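Transcriptional regulator, MarR family (Silicibacter pomeroyi DSS-3, PDB 3BOQ) probably binds DNA as a dimeric transcription factor of the MarR family, reading its operator through winged helix-turn-helix domains. Local coordinates at the interface of chains A and B. Numbering follows the deposited sequence. Chains: chain A/B, Transcriptional regulator, MarR family.

The interface of chains A and B. Residues chain A 128, 131-132, 134, 139; chain B 13, 17, 153.
B:Arg13 reaches across to the backbone of chain A and grips one carbonyl oxygen, A:Val134 O, with both terminal nitrogens. NH1 lies 2.8 Å from that oxygen, nearly in line with the C=O bond (165° at the oxygen), while NH2, at 2.9 Å, comes in within the carbonyl plane. With CG anti to the backbone N (chi1 -175°) and the chain extended as far as NE, the head group is carried out to the loop. A:Leu131 O also lies close to NH2, but no N-H points at it.

Water 1 ties the other edge of the guanidinium in, meeting B:Arg13 NE and NH2, the amide nitrogen B:Gln17 NE2 at 2.7 Å, and A:Ala128 O at 3.1 Å. An alanine in place of B:Arg13 would probably leave A:Val134 O without its paired donors and the water less firmly held.

Apolar packing flanks this polar centre. B:Gln17 CG rests 3.4 Å from the selenium of A:Met139, a selenomethionine whose methyl CE, brought round at chi3 (-60°), lies over the guanidinium face, above NH1. A:Leu131 and B:Gln17 run antiparallel, CD1 against CG, while CD2 meets the selenium of selenomethionine B:Met153 at 3.9 Å; A:Val134 CG2 touches B:Met153 CG.

The patch joins the start of helix 12-43 and the end of helix 136-153 of chain B to the end of helix 110-130, the following loop and the first turn of helix 136-152 of chain A, within the two-fold helical dimer interface typical of MarR proteins.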
# COMPACT_ATOMS: atom_id res chain seq x y z
N ALA A 128 -16.28 -4.84 5.62
CA ALA A 128 -17.38 -4.40 6.52
C ALA A 128 -17.04 -4.52 8.01
O ALA A 128 -17.24 -3.55 8.73
CB ALA A 128 -18.70 -5.13 6.22
N LEU A 131 -14.30 -2.05 9.04
CA LEU A 131 -14.78 -0.67 8.93
C LEU A 131 -16.07 -0.44 9.73
O LEU A 131 -16.79 0.54 9.50
CB LEU A 131 -14.96 -0.32 7.44
CG LEU A 131 -13.69 -0.34 6.57
CD1 LEU A 131 -14.00 -0.04 5.10
CD2 LEU A 131 -12.65 0.69 7.10
N ARG A 132 -16.37 -1.35 10.67
CA ARG A 132 -17.65 -1.38 11.39
C ARG A 132 -17.96 -0.12 12.20
O ARG A 132 -19.16 0.18 12.41
CB ARG A 132 -17.77 -2.60 12.30
CG ARG A 132 -16.77 -2.66 13.43
CD ARG A 132 -16.86 -3.97 14.14
NE ARG A 132 -15.97 -4.06 15.29
CZ ARG A 132 -14.66 -4.36 15.24
NH1 ARG A 132 -14.04 -4.57 14.08
NH2 ARG A 132 -13.97 -4.45 16.36
N VAL A 134 -16.78 2.95 11.39
CA VAL A 134 -16.51 4.06 10.49
C VAL A 134 -17.82 4.60 9.90
O VAL A 134 -18.62 3.84 9.31
CB VAL A 134 -15.54 3.57 9.37
CG1 VAL A 134 -15.28 4.66 8.35
CG2 VAL A 134 -14.22 3.01 9.97
N MSE A 139 -16.37 8.16 5.00
CA MSE A 139 -16.10 7.35 3.81
C MSE A 139 -16.50 8.03 2.53
O MSE A 139 -15.75 7.98 1.58
CB MSE A 139 -16.82 6.00 3.88
CG MSE A 139 -16.34 5.17 4.97
SE MSE A 139 -16.89 3.35 4.77
CE MSE A 139 -18.87 3.45 4.77
N ARG B 13 -24.01 1.65 1.91
CA ARG B 13 -22.88 1.43 2.80
C ARG B 13 -21.84 0.43 2.25
O ARG B 13 -20.65 0.72 2.28
CB ARG B 13 -23.29 1.09 4.23
CG ARG B 13 -22.07 0.99 5.15
CD ARG B 13 -22.43 0.89 6.60
NE ARG B 13 -21.22 0.59 7.37
CZ ARG B 13 -20.39 1.49 7.85
NH1 ARG B 13 -20.62 2.79 7.67
NH2 ARG B 13 -19.31 1.10 8.52
N GLN B 17 -18.00 1.40 0.99
CA GLN B 17 -16.83 0.69 1.49
C GLN B 17 -15.97 0.13 0.34
O GLN B 17 -14.76 0.37 0.29
CB GLN B 17 -17.28 -0.41 2.45
CG GLN B 17 -17.65 0.17 3.85
CD GLN B 17 -18.29 -0.82 4.80
OE1 GLN B 17 -18.68 -1.90 4.40
NE2 GLN B 17 -18.37 -0.47 6.07
N MSE B 153 -11.65 3.76 14.00
CA MSE B 153 -11.12 2.40 14.02
C MSE B 153 -10.27 2.19 15.27
O MSE B 153 -9.92 1.07 15.60
CB MSE B 153 -10.28 2.12 12.77
CG MSE B 153 -11.11 1.84 11.54
SE MSE B 153 -10.05 1.66 9.88
CE MSE B 153 -9.69 -0.28 9.80
O HOH W 1 -19.69 -1.87 7.98